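Local coordinates for hypothetical membrane protein (Corynebacterium glutamicum, PDB 6JSB) that binds heme b through its HtaA domain and probably takes part in passing heme along the uptake machinery of Corynebacteria, at residues 5-9 against 61-65; 106-111 against 146-152; 154-160 against 186-192. All coordinates share one frame. Where two conformers were deposited one is given. Residue numbers count along the deposited sequence, not the author numbering.

Interaction 1 of 3, residues 5-9 against 61-65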
ATOM      1  N   VAL A   5      -9.070  23.749  14.269  1.00 32.80           N
ATOM      2  CA  VAL A   5      -9.515  22.389  13.978  1.00 34.60           C
ATOM      3  C   VAL A   5      -9.332  22.194  12.475  1.00 29.38           C
ATOM      4  O   VAL A   5      -9.701  23.077  11.695  1.00 34.40           O
ATOM      5  CB  VAL A   5     -10.976  22.157  14.395  1.00 37.43           C
ATOM      6  CG1 VAL A   5     -11.441  20.809  13.894  1.00 34.73           C
ATOM      7  CG2 VAL A   5     -11.113  22.217  15.908  1.00 43.46           C
ATOM      8  N   VAL A   6      -8.685  21.101  12.071  1.00 27.34           N
ATOM      9  CA  VAL A   6      -8.470  20.812  10.646  1.00 25.09           C
ATOM     10  C   VAL A   6      -9.132  19.476  10.356  1.00 28.93           C
ATOM     11  O   VAL A   6      -8.797  18.470  10.984  1.00 32.12           O
ATOM     12  CB  VAL A   6      -6.972  20.803  10.277  1.00 27.07           C
ATOM     13  CG1 VAL A   6      -6.733  20.491   8.762  1.00 26.05           C
ATOM     14  CG2 VAL A   6      -6.352  22.183  10.632  1.00 30.82           C
ATOM     15  N   THR A   7     -10.100  19.480   9.444  1.00 24.99           N
ATOM     16  CA  THR A   7     -10.777  18.264   8.975  1.00 22.74           C
ATOM     17  C   THR A   7     -10.268  18.010   7.570  1.00 26.40           C
ATOM     18  O   THR A   7     -10.439  18.861   6.692  1.00 26.28           O
ATOM     19  CB  THR A   7     -12.289  18.447   8.942  1.00 28.43           C
ATOM     20  OG1 THR A   7     -12.744  18.784  10.254  1.00 31.78           O
ATOM     21  CG2 THR A   7     -12.981  17.145   8.475  1.00 31.96           C
ATOM     22  N   THR A   8      -9.664  16.843   7.358  1.00 24.33           N
ATOM     23  CA  THR A   8      -9.034  16.525   6.071  1.00 19.59           C
ATOM     24  C   THR A   8      -9.803  15.381   5.411  1.00 25.71           C
ATOM     25  O   THR A   8     -10.072  14.366   6.057  1.00 22.13           O
ATOM     26  CB  THR A   8      -7.582  16.121   6.277  1.00 20.20           C
ATOM     27  OG1 THR A   8      -6.857  17.189   6.915  1.00 20.59           O
ATOM     28  CG2 THR A   8      -6.923  15.756   4.896  1.00 20.91           C
ATOM     29  N   THR A   9     -10.159  15.556   4.138  1.00 21.28           N
ATOM     30  CA  THR A   9     -10.797  14.527   3.332  1.00 21.71           C
ATOM     31  C   THR A   9     -10.006  14.391   2.038  1.00 23.60           C
ATOM     32  O   THR A   9      -9.200  15.255   1.696  1.00 22.87           O
ATOM     33  CB  THR A   9     -12.246  14.864   3.000  1.00 23.65           C
ATOM     34  OG1 THR A   9     -12.313  16.199   2.437  1.00 23.87           O
ATOM     35  CG2 THR A   9     -13.061  14.830   4.314  1.00 28.21           C
ATOM     36  N   VAL A  61      -8.997   8.910   2.212  1.00 19.03           N
ATOM     37  CA  VAL A  61      -8.507   9.607   3.401  1.00 21.17           C
ATOM     38  C   VAL A  61      -9.533   9.495   4.520  1.00 21.32           C
ATOM     39  O   VAL A  61     -10.732   9.781   4.332  1.00 22.67           O
ATOM     40  CB  VAL A  61      -8.228  11.083   3.087  1.00 19.18           C
ATOM     41  CG1 VAL A  61      -7.904  11.866   4.437  1.00 21.31           C
ATOM     42  CG2 VAL A  61      -7.047  11.131   2.123  1.00 19.84           C
ATOM     43  N   LEU A  62      -9.073   9.041   5.689  1.00 18.81           N
ATOM     44  CA  LEU A  62      -9.910   9.015   6.888  1.00 21.93           C
ATOM     45  C   LEU A  62      -9.859  10.335   7.660  1.00 25.48           C
ATOM     46  O   LEU A  62     -10.875  10.741   8.248  1.00 24.53           O
ATOM     47  CB  LEU A  62      -9.456   7.880   7.828  1.00 24.33           C
ATOM     48  CG  LEU A  62      -9.584   6.484   7.190  1.00 27.73           C
ATOM     49  CD1 LEU A  62      -9.016   5.402   8.125  1.00 27.60           C
ATOM     50  CD2 LEU A  62     -10.994   6.203   6.849  1.00 31.72           C
ATOM     51  N   GLY A  63      -8.706  10.993   7.657  1.00 23.68           N
ATOM     52  CA  GLY A  63      -8.533  12.247   8.369  1.00 22.25           C
ATOM     53  C   GLY A  63      -7.055  12.536   8.549  1.00 26.07           C
ATOM     54  O   GLY A  63      -6.180  11.838   8.015  1.00 23.05           O
ATOM     55  N   SER A  64      -6.791  13.615   9.273  1.00 26.28           N
ATOM     56  CA  SER A  64      -5.409  13.978   9.543  1.00 23.63           C
ATOM     57  C   SER A  64      -5.223  14.233  11.032  1.00 25.47           C
ATOM     58  O   SER A  64      -6.184  14.420  11.792  1.00 26.35           O
ATOM     59  CB  SER A  64      -4.997  15.220   8.758  1.00 24.55           C
ATOM     60  OG  SER A  64      -5.777  16.339   9.232  1.00 24.76           O
ATOM     61  N   GLU A  65      -3.963  14.219  11.444  0.52 25.28           N
ATOM     62  CA  GLU A  65      -3.537  14.709  12.750  0.52 28.38           C
ATOM     63  C   GLU A  65      -2.254  15.475  12.523  0.52 26.44           C
ATOM     64  O   GLU A  65      -1.724  15.492  11.415  0.52 25.88           O
ATOM     65  CB  GLU A  65      -3.324  13.561  13.736  0.52 34.62           C
ATOM     66  CG  GLU A  65      -2.286  12.565  13.263  0.52 40.05           C
ATOM     67  CD  GLU A  65      -2.389  11.230  13.984  0.52 46.79           C
ATOM     68  OE1 GLU A  65      -3.479  10.956  14.548  0.52 48.13           O
ATOM     69  OE2 GLU A  65      -1.388  10.464  13.989  0.52 48.76           O
TER
HETATM   70  O   HOH W   1      -9.253  15.221   9.758  1.00 26.20           O
HETATM   71  O   HOH W   2     -12.075  13.463   7.666  1.00 35.14           O

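Interaction 2 of 3, residues 106-111 against 146-152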
ATOM      1  N   VAL A 106       0.404   8.323   5.977  1.00 16.53           N
ATOM      2  CA  VAL A 106       1.516   9.131   5.484  1.00 17.63           C
ATOM      3  C   VAL A 106       1.956  10.058   6.612  1.00 19.38           C
ATOM      4  O   VAL A 106       1.242  11.008   6.947  1.00 20.24           O
ATOM      5  CB  VAL A 106       1.092   9.913   4.245  1.00 17.92           C
ATOM      6  CG1 VAL A 106       2.223  10.807   3.831  1.00 21.42           C
ATOM      7  CG2 VAL A 106       0.682   8.938   3.115  1.00 21.51           C
ATOM      8  N   LYS A 107       3.092   9.757   7.241  1.00 16.23           N
ATOM      9  CA  LYS A 107       3.668  10.668   8.231  1.00 15.69           C
ATOM     10  C   LYS A 107       4.493  11.674   7.452  1.00 24.10           C
ATOM     11  O   LYS A 107       5.017  11.350   6.374  1.00 24.89           O
ATOM     12  CB  LYS A 107       4.564   9.892   9.196  1.00 19.04           C
ATOM     13  CG  LYS A 107       3.779   8.919  10.039  1.00 26.45           C
ATOM     14  CD  LYS A 107       4.095   9.157  11.500  1.00 48.04           C
ATOM     15  CE  LYS A 107       5.599   9.117  11.709  1.00 55.82           C
ATOM     16  NZ  LYS A 107       5.994   9.521  13.087  1.00 61.64           N
ATOM     17  N   PHE A 108       4.495  12.932   7.900  1.00 19.94           N
ATOM     18  CA  PHE A 108       5.262  13.910   7.151  1.00 17.87           C
ATOM     19  C   PHE A 108       5.836  14.963   8.096  1.00 22.11           C
ATOM     20  O   PHE A 108       5.342  15.218   9.201  1.00 20.73           O
ATOM     21  CB  PHE A 108       4.389  14.609   6.049  1.00 18.73           C
ATOM     22  CG  PHE A 108       3.253  15.366   6.600  1.00 20.82           C
ATOM     23  CD1 PHE A 108       3.444  16.688   7.058  1.00 23.59           C
ATOM     24  CD2 PHE A 108       2.002  14.770   6.763  1.00 21.00           C
ATOM     25  CE1 PHE A 108       2.390  17.376   7.617  1.00 28.38           C
ATOM     26  CE2 PHE A 108       0.924  15.471   7.318  1.00 22.99           C
ATOM     27  CZ  PHE A 108       1.143  16.797   7.735  1.00 25.02           C
ATOM     28  N   ASP A 109       6.901  15.570   7.614  1.00 18.75           N
ATOM     29  CA  ASP A 109       7.550  16.716   8.280  1.00 21.76           C
ATOM     30  C   ASP A 109       8.146  17.534   7.135  1.00 20.18           C
ATOM     31  O   ASP A 109       9.166  17.128   6.549  1.00 21.97           O
ATOM     32  CB  ASP A 109       8.605  16.200   9.233  1.00 25.61           C
ATOM     33  CG  ASP A 109       9.399  17.286   9.868  1.00 34.95           C
ATOM     34  OD1 ASP A 109       9.004  18.463   9.777  1.00 38.07           O
ATOM     35  OD2 ASP A 109      10.402  16.921  10.489  1.00 41.72           O
ATOM     36  N   GLY A 110       7.458  18.614   6.762  1.00 22.18           N
ATOM     37  CA  GLY A 110       7.959  19.437   5.659  1.00 23.54           C
ATOM     38  C   GLY A 110       7.795  18.619   4.384  1.00 20.58           C
ATOM     39  O   GLY A 110       6.707  18.101   4.118  1.00 21.96           O
ATOM     40  N   ASN A 111       8.876  18.472   3.611  1.00 18.41           N
ATOM     41  CA  ASN A 111       8.805  17.733   2.347  1.00 20.57           C
ATOM     42  C   ASN A 111       9.318  16.304   2.473  1.00 25.98           C
ATOM     43  O   ASN A 111       9.622  15.657   1.443  1.00 23.30           O
ATOM     44  CB  ASN A 111       9.589  18.477   1.260  1.00 23.50           C
ATOM     45  CG  ASN A 111      11.099  18.448   1.491  1.00 30.19           C
ATOM     46  OD1 ASN A 111      11.590  18.072   2.557  1.00 25.93           O
ATOM     47  ND2 ASN A 111      11.844  18.873   0.487  1.00 37.67           N
ATOM     48  N   PHE A 146       8.642  14.554  -0.912  1.00 15.61           N
ATOM     49  CA  PHE A 146       7.559  15.251  -1.620  1.00 15.38           C
ATOM     50  C   PHE A 146       8.102  16.394  -2.476  1.00 15.26           C
ATOM     51  O   PHE A 146       9.172  16.977  -2.199  1.00 17.62           O
ATOM     52  CB  PHE A 146       6.544  15.819  -0.626  1.00 15.30           C
ATOM     53  CG  PHE A 146       5.776  14.757   0.134  1.00 16.39           C
ATOM     54  CD1 PHE A 146       4.774  14.056  -0.466  1.00 19.10           C
ATOM     55  CD2 PHE A 146       6.109  14.492   1.499  1.00 24.48           C
ATOM     56  CE1 PHE A 146       4.066  13.047   0.245  1.00 24.68           C
ATOM     57  CE2 PHE A 146       5.370  13.497   2.190  1.00 24.39           C
ATOM     58  CZ  PHE A 146       4.374  12.807   1.534  1.00 24.61           C
ATOM     59  N   ASP A 147       7.268  16.819  -3.471  1.00 13.18           N
ATOM     60  CA  ASP A 147       7.665  17.915  -4.353  1.00 14.67           C
ATOM     61  C   ASP A 147       7.420  19.273  -3.739  1.00 16.64           C
ATOM     62  O   ASP A 147       7.795  20.296  -4.344  1.00 18.33           O
ATOM     63  CB  ASP A 147       6.980  17.805  -5.754  1.00 15.37           C
ATOM     64  CG  ASP A 147       5.479  17.734  -5.715  1.00 19.32           C
ATOM     65  OD1 ASP A 147       4.854  18.039  -4.694  1.00 19.23           O
ATOM     66  OD2 ASP A 147       4.875  17.389  -6.783  1.00 18.44           O
ATOM     67  N   GLU A 148       6.855  19.318  -2.523  1.00 16.53           N
ATOM     68  CA  GLU A 148       6.731  20.558  -1.781  1.00 18.13           C
ATOM     69  C   GLU A 148       6.442  20.188  -0.342  1.00 20.91           C
ATOM     70  O   GLU A 148       6.003  19.078  -0.072  1.00 20.76           O
ATOM     71  CB  GLU A 148       5.617  21.445  -2.389  1.00 26.69           C
ATOM     72  CG  GLU A 148       4.236  21.157  -1.994  1.00 32.13           C
ATOM     73  CD  GLU A 148       3.315  22.273  -2.564  1.00 34.98           C
ATOM     74  OE1 GLU A 148       2.762  23.172  -1.847  1.00 37.95           O
ATOM     75  OE2 GLU A 148       3.244  22.307  -3.774  1.00 23.20           O
ATOM     76  N   PRO A 149       6.708  21.069   0.603  1.00 18.53           N
ATOM     77  CA  PRO A 149       6.334  20.744   1.990  1.00 22.26           C
ATOM     78  C   PRO A 149       4.821  20.584   2.151  1.00 23.25           C
ATOM     79  O   PRO A 149       4.021  21.313   1.549  1.00 24.23           O
ATOM     80  CB  PRO A 149       6.857  21.956   2.795  1.00 21.91           C
ATOM     81  CG  PRO A 149       7.861  22.624   1.891  1.00 25.86           C
ATOM     82  CD  PRO A 149       7.385  22.369   0.467  1.00 20.03           C
ATOM     83  N   ILE A 150       4.414  19.643   2.997  1.00 21.58           N
ATOM     84  CA  ILE A 150       3.001  19.371   3.269  0.57 21.95           C
ATOM     85  C   ILE A 150       2.489  20.383   4.283  1.00 23.78           C
ATOM     86  O   ILE A 150       3.008  20.438   5.408  1.00 25.00           O
ATOM     87  CB  ILE A 150       2.802  17.952   3.824  0.57 22.01           C
ATOM     88  CG1 ILE A 150       3.466  16.906   2.934  0.57 24.67           C
ATOM     89  CG2 ILE A 150       1.317  17.703   3.969  0.57 20.97           C
ATOM     90  CD1 ILE A 150       2.884  16.910   1.583  0.57 21.57           C
ATOM     91  N   ASP A 151       1.485  21.174   3.897  1.00 21.78           N
ATOM     92  CA  ASP A 151       0.911  22.227   4.741  1.00 23.20           C
ATOM     93  C   ASP A 151      -0.601  21.998   4.802  1.00 25.79           C
ATOM     94  O   ASP A 151      -1.334  22.382   3.877  1.00 24.56           O
ATOM     95  CB  ASP A 151       1.254  23.601   4.165  1.00 27.70           C
ATOM     96  CG  ASP A 151       0.620  24.747   4.956  1.00 34.73           C
ATOM     97  OD1 ASP A 151       0.020  24.489   6.023  1.00 27.41           O
ATOM     98  OD2 ASP A 151       0.720  25.910   4.487  1.00 36.00           O
ATOM     99  N   LEU A 152      -1.086  21.354   5.882  1.00 24.19           N
ATOM    100  CA  LEU A 152      -2.519  21.028   5.927  1.00 21.48           C
ATOM    101  C   LEU A 152      -3.383  22.225   6.344  1.00 25.06           C
ATOM    102  O   LEU A 152      -4.597  22.074   6.527  1.00 25.50           O
ATOM    103  CB  LEU A 152      -2.764  19.836   6.857  1.00 24.26           C
ATOM    104  CG  LEU A 152      -2.002  18.560   6.505  1.00 24.94           C
ATOM    105  CD1 LEU A 152      -2.304  17.502   7.562  1.00 28.03           C
ATOM    106  CD2 LEU A 152      -2.392  18.103   5.112  1.00 25.01           C
TER
HETATM  107  O   HOH W   3      10.883  19.073  -2.264  1.00 32.62           O

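Interaction 3 of 3, residues 154-160 against 186-192. With CA (calcium ion), chain E; CA (calcium ion), chain D.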
ATOM      1  N   GLN A 154      -3.448  24.672   4.224  1.00 25.71           N
ATOM      2  CA  GLN A 154      -3.927  25.056   2.900  1.00 24.01           C
ATOM      3  C   GLN A 154      -5.169  24.245   2.552  1.00 27.00           C
ATOM      4  O   GLN A 154      -5.211  23.024   2.747  1.00 26.85           O
ATOM      5  CB  GLN A 154      -2.859  24.815   1.817  1.00 27.18           C
ATOM      6  CG  GLN A 154      -1.649  25.730   1.936  1.00 34.77           C
ATOM      7  CD  GLN A 154      -0.563  25.390   0.918  1.00 48.20           C
ATOM      8  OE1 GLN A 154      -0.853  24.833  -0.145  1.00 46.71           O
ATOM      9  NE2 GLN A 154       0.696  25.703   1.252  1.00 53.12           N
ATOM     10  N   GLU A 155      -6.171  24.916   1.983  1.00 24.97           N
ATOM     11  CA  GLU A 155      -7.446  24.226   1.787  1.00 24.06           C
ATOM     12  C   GLU A 155      -7.346  23.109   0.758  1.00 27.11           C
ATOM     13  O   GLU A 155      -7.952  22.040   0.936  1.00 24.70           O
ATOM     14  CB  GLU A 155      -8.504  25.247   1.383  1.00 23.31           C
ATOM     15  CG  GLU A 155      -9.849  24.618   1.172  1.00 25.26           C
ATOM     16  CD  GLU A 155     -10.957  25.645   0.874  1.00 35.17           C
ATOM     17  OE1 GLU A 155     -11.444  26.287   1.815  1.00 38.23           O
ATOM     18  OE2 GLU A 155     -11.331  25.774  -0.309  1.00 34.78           O
ATOM     19  N   ASN A 156      -6.639  23.340  -0.349  1.00 23.73           N
ATOM     20  CA  ASN A 156      -6.616  22.363  -1.437  1.00 25.78           C
ATOM     21  C   ASN A 156      -5.170  21.998  -1.687  1.00 26.93           C
ATOM     22  O   ASN A 156      -4.351  22.874  -1.977  1.00 30.04           O
ATOM     23  CB  ASN A 156      -7.267  22.915  -2.700  1.00 29.49           C
ATOM     24  CG  ASN A 156      -8.678  23.415  -2.439  1.00 34.07           C
ATOM     25  OD1 ASN A 156      -9.575  22.615  -2.184  1.00 39.49           O
ATOM     26  ND2 ASN A 156      -8.856  24.720  -2.433  1.00 38.82           N
ATOM     27  N   VAL A 157      -4.836  20.728  -1.493  1.00 21.01           N
ATOM     28  CA  VAL A 157      -3.460  20.261  -1.564  1.00 22.78           C
ATOM     29  C   VAL A 157      -3.407  19.132  -2.589  1.00 24.59           C
ATOM     30  O   VAL A 157      -4.173  18.169  -2.480  1.00 24.69           O
ATOM     31  CB  VAL A 157      -2.964  19.763  -0.202  1.00 20.34           C
ATOM     32  CG1 VAL A 157      -1.580  19.040  -0.352  1.00 22.48           C
ATOM     33  CG2 VAL A 157      -2.859  20.970   0.799  1.00 22.28           C
ATOM     34  N   THR A 158      -2.551  19.270  -3.607  1.00 18.31           N
ATOM     35  CA  THR A 158      -2.227  18.137  -4.503  1.00 15.41           C
ATOM     36  C   THR A 158      -0.706  18.070  -4.539  1.00 15.04           C
ATOM     37  O   THR A 158      -0.076  18.959  -5.112  1.00 18.09           O
ATOM     38  CB  THR A 158      -2.749  18.350  -5.922  1.00 18.36           C
ATOM     39  OG1 THR A 158      -4.179  18.518  -5.905  1.00 21.72           O
ATOM     40  CG2 THR A 158      -2.405  17.200  -6.766  1.00 20.93           C
ATOM     41  N   VAL A 159      -0.112  17.051  -3.914  0.55 16.73           N
ATOM     42  CA  VAL A 159       1.345  16.976  -3.770  0.55 15.96           C
ATOM     43  C   VAL A 159       1.737  15.524  -4.029  0.55 15.00           C
ATOM     44  O   VAL A 159       1.077  14.616  -3.514  0.55 17.13           O
ATOM     45  CB  VAL A 159       1.800  17.408  -2.352  0.55 18.41           C
ATOM     46  CG1 VAL A 159       3.284  17.110  -2.147  0.55 14.25           C
ATOM     47  CG2 VAL A 159       1.503  18.873  -2.104  0.55 20.24           C
ATOM     48  N   THR A 160       2.836  15.297  -4.786  1.00 14.68           N
ATOM     49  CA  THR A 160       3.310  13.955  -5.077  1.00 12.90           C
ATOM     50  C   THR A 160       4.657  13.722  -4.426  1.00 15.80           C
ATOM     51  O   THR A 160       5.482  14.639  -4.384  1.00 14.43           O
ATOM     52  CB  THR A 160       3.412  13.766  -6.597  1.00 16.40           C
ATOM     53  OG1 THR A 160       2.038  13.794  -7.070  1.00 18.36           O
ATOM     54  CG2 THR A 160       4.008  12.432  -6.911  1.00 16.71           C
ATOM     55  N   ILE A 186       3.414   8.430  -4.605  1.00 13.64           N
ATOM     56  CA  ILE A 186       2.121   8.598  -3.923  1.00 13.00           C
ATOM     57  C   ILE A 186       1.660  10.043  -4.132  1.00 16.08           C
ATOM     58  O   ILE A 186       2.441  10.976  -3.965  1.00 16.32           O
ATOM     59  CB  ILE A 186       2.196   8.215  -2.427  1.00 15.12           C
ATOM     60  CG1 ILE A 186       0.858   8.449  -1.709  1.00 16.58           C
ATOM     61  CG2 ILE A 186       3.334   9.006  -1.639  1.00 17.46           C
ATOM     62  CD1 ILE A 186       0.689   7.484  -0.464  1.00 19.56           C
ATOM     63  N   THR A 187       0.418  10.234  -4.574  1.00 14.18           N
ATOM     64  CA  THR A 187      -0.122  11.585  -4.741  1.00 12.91           C
ATOM     65  C   THR A 187      -1.200  11.785  -3.676  1.00 15.13           C
ATOM     66  O   THR A 187      -2.098  10.954  -3.537  1.00 18.39           O
ATOM     67  CB  THR A 187      -0.740  11.799  -6.132  1.00 16.05           C
ATOM     68  OG1 THR A 187       0.283  11.663  -7.131  1.00 16.32           O
ATOM     69  CG2 THR A 187      -1.273  13.203  -6.221  1.00 17.19           C
ATOM     70  N   LEU A 188      -1.126  12.868  -2.947  1.00 15.14           N
ATOM     71  CA  LEU A 188      -2.154  13.193  -1.951  1.00 16.27           C
ATOM     72  C   LEU A 188      -3.062  14.228  -2.576  1.00 19.45           C
ATOM     73  O   LEU A 188      -2.565  15.274  -3.014  1.00 18.50           O
ATOM     74  CB  LEU A 188      -1.541  13.764  -0.681  1.00 15.89           C
ATOM     75  CG  LEU A 188      -0.543  12.835  -0.009  1.00 17.20           C
ATOM     76  CD1 LEU A 188       0.103  13.583   1.243  1.00 21.67           C
ATOM     77  CD2 LEU A 188      -1.327  11.563   0.385  1.00 20.85           C
ATOM     78  N   ASN A 189      -4.374  13.941  -2.631  1.00 16.15           N
ATOM     79  CA  ASN A 189      -5.374  14.866  -3.184  1.00 15.70           C
ATOM     80  C   ASN A 189      -6.253  15.249  -1.976  1.00 19.45           C
ATOM     81  O   ASN A 189      -7.184  14.521  -1.636  1.00 21.30           O
ATOM     82  CB  ASN A 189      -6.225  14.191  -4.257  1.00 17.70           C
ATOM     83  CG  ASN A 189      -5.375  13.490  -5.343  1.00 26.96           C
ATOM     84  OD1 ASN A 189      -4.801  14.168  -6.190  1.00 23.78           O
ATOM     85  ND2 ASN A 189      -5.334  12.139  -5.322  1.00 23.99           N
ATOM     86  N   LEU A 190      -5.938  16.338  -1.298  1.00 19.47           N
ATOM     87  CA  LEU A 190      -6.540  16.576   0.010  1.00 17.17           C
ATOM     88  C   LEU A 190      -7.386  17.842  -0.027  1.00 21.36           C
ATOM     89  O   LEU A 190      -7.006  18.820  -0.665  1.00 21.95           O
ATOM     90  CB  LEU A 190      -5.468  16.783   1.093  1.00 19.85           C
ATOM     91  CG  LEU A 190      -4.417  15.678   1.181  1.00 18.61           C
ATOM     92  CD1 LEU A 190      -3.386  16.041   2.259  1.00 19.44           C
ATOM     93  CD2 LEU A 190      -5.102  14.303   1.408  1.00 19.00           C
ATOM     94  N   THR A 191      -8.461  17.858   0.762  1.00 18.59           N
ATOM     95  CA  THR A 191      -9.215  19.070   1.069  1.00 18.98           C
ATOM     96  C   THR A 191      -9.124  19.224   2.577  1.00 19.07           C
ATOM     97  O   THR A 191      -9.483  18.301   3.309  1.00 23.72           O
ATOM     98  CB  THR A 191     -10.670  18.921   0.601  1.00 26.94           C
ATOM     99  OG1 THR A 191     -10.679  18.718  -0.818  1.00 26.16           O
ATOM    100  CG2 THR A 191     -11.500  20.171   0.951  1.00 32.75           C
ATOM    101  N   ASN A 192      -8.638  20.383   3.049  1.00 21.57           N
ATOM    102  CA  ASN A 192      -8.425  20.630   4.477  1.00 20.83           C
ATOM    103  C   ASN A 192      -9.367  21.739   4.883  1.00 24.00           C
ATOM    104  O   ASN A 192      -9.200  22.885   4.449  1.00 25.45           O
ATOM    105  CB  ASN A 192      -6.979  21.033   4.777  1.00 21.18           C
ATOM    106  CG  ASN A 192      -6.008  19.968   4.370  1.00 21.21           C
ATOM    107  OD1 ASN A 192      -6.065  18.843   4.907  1.00 25.30           O
ATOM    108  ND2 ASN A 192      -5.116  20.281   3.430  1.00 21.68           N
TER
HETATM  109 CA    CA E 303     -12.743  27.633   0.088  1.00 30.71          CA
HETATM  110 CA    CA D 302       1.172  20.143  -6.726  1.00 16.37          CA
HETATM  111  O   HOH W   4      -5.776  16.508  -6.761  1.00 30.48           O
HETATM  112  O   HOH W   5       2.339  18.118  -7.246  1.00 16.62           O
HETATM  113  O   HOH W   6       3.078  20.047  -5.271  1.00 17.03           O
HETATM  114  O   HOH W   7       1.161  22.217  -5.331  1.00 18.95           O
HETATM  115  O   HOH W   8     -11.437  29.408   0.827  1.00 51.92           O
HETATM  116  O   HOH W   9     -11.490  28.425  -1.808  1.00 47.24           O

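Interaction 1 of 3, residues 5-9 against 61-65
T8 turns its side chain into the space between strands 5-9 and 61-65, where it lies over S64 and V61. Its hydroxyl accepts a hydrogen bond from S64, with S64 OG 2.7 Å from T8 OG1, while T8 CG2 rests 4.0 Å from V61 CG1. The same T8 OG1 is also hydrogen-bonded to N192 OD1 on the neighbouring strand 186-198, so the chain of polar groups runs S64, T8, N192 across three strands. The two segments run antiparallel at 150°, but their axes come no closer than 5.3 Å, and the backbones do not join directly here. L62 and G63 form a classic beta bulge facing K70 on strand 68-81, which flanks 61-65 away from 5-9. In place of direct amide pairing, two waters fill the gap: one accepts from T8 N at 2.9 Å and S64 N at 3.0 Å, the other donates to T8 O at 2.7 Å and L62 O at 3.0 Å. In addition, G63 CA approaches T8 O at 3.5 Å in a nearly straight CA-H...O contact. Beyond T9 the pairing closes, with V61 joined to G10 through the backbone. Here two neighbouring strands of the HtaA sheet part locally, while strand 2-14 stays paired with 186-198 and strand 56-65 with 68-81; the chemistry implies a hydrated junction in which waters bridge backbone groups that the separated strands leave apart.

Interaction 2 of 3, residues 106-111 against 146-152
The turn at G110 and N111 presents two carbonyls to the segment 146-152, and both are satisfied by its amides. G110 O accepts from I150 N at 3.0 Å, and N111 O accepts from F146 N at 2.8 Å, with N-H...O angles of 169° and 175°. P149 CA adds a CA-H...O contact to G110 O at 3.4 Å. The side chain of N111 is served by water, which accepts from N111 ND2 at 2.9 Å and donates to F146 O at 2.7 Å. G110 has a positive phi of 70°, a conformation that favours glycine. Outside the pair, D147 shares backbone hydrogen bonding with T160, and the carboxylate of D151 is held by T153 and Q154. Beneath these polar links the side chains form an apolar layer. I150 CG2 sits 3.7 Å from the centroid of the F108 ring, almost on its normal, a CH-pi contact over the face; L152 CD1 meets the edge of that ring, 3.5 Å from F108 CZ. F146 CZ lies 3.7 Å from V106 CG1, and F146 continues onto L188 and V159. The arrangement is a beta-hairpin turn between strands 95-109 and 112-122, against which the connection from 139-146 to 156-165 folds, at one end of an antiparallel sheet that closes on itself as a barrel.

Interaction 3 of 3, residues 154-160 against 186-192
Segment 186-192 pairs with 154-160 as an antiparallel beta ladder in the HtaA sheet, the strand directions 177° apart. From I186 the strand reaches T187, whose OG1 is hydrogen-bonded to T160 OG1 at 2.8 Å. L188 follows in a hydrogen-bonded pair with V159: L188 N to V159 O is 2.9 Å, and V159 N to L188 O 3.2 Å. N189 turns to the other face, where one water joins its OD1 to T158 OG1. L190 pairs with V157 through L190 N to V157 O, 2.8 Å, and V157 N to L190 O, 3.0 Å; with L188, V157 and V159 it lines the buried face. T191 stands opposite N156 on the face of N189. At N192 the ladder passes onto the loop, N192 N reaching E155 O and N192 OD1 hydrogen-bonded to T8 OG1. Two calcium ions lie along segment 154-160, one held by both carboxylate oxygens of E155, the other by T158 O at 2.4 Å. N192 ND2 donates to Q154 O at 2.8 Å.

The three contacts follow one another along the chain, interaction 1 closing before interaction 2 opens and interaction 2 before interaction 3, yet all reach the same antiparallel sheet on one side of the chain's centre. Their centres are about 14 Å (1 and 2), 11 Å (1 and 3) and 10 Å (2 and 3) apart. Strand 186-198 lies between strands 2-14 and 156-165, so interaction 3 borders interaction 1: T191 N lies 2.9 Å from T9 O. Interaction 2 meets both, L152 packing on V6 and S64 and D147 N reaching T160 O at 3.0 Å. Strands from the start and the end of the chain are thereby joined side by side in the sheet.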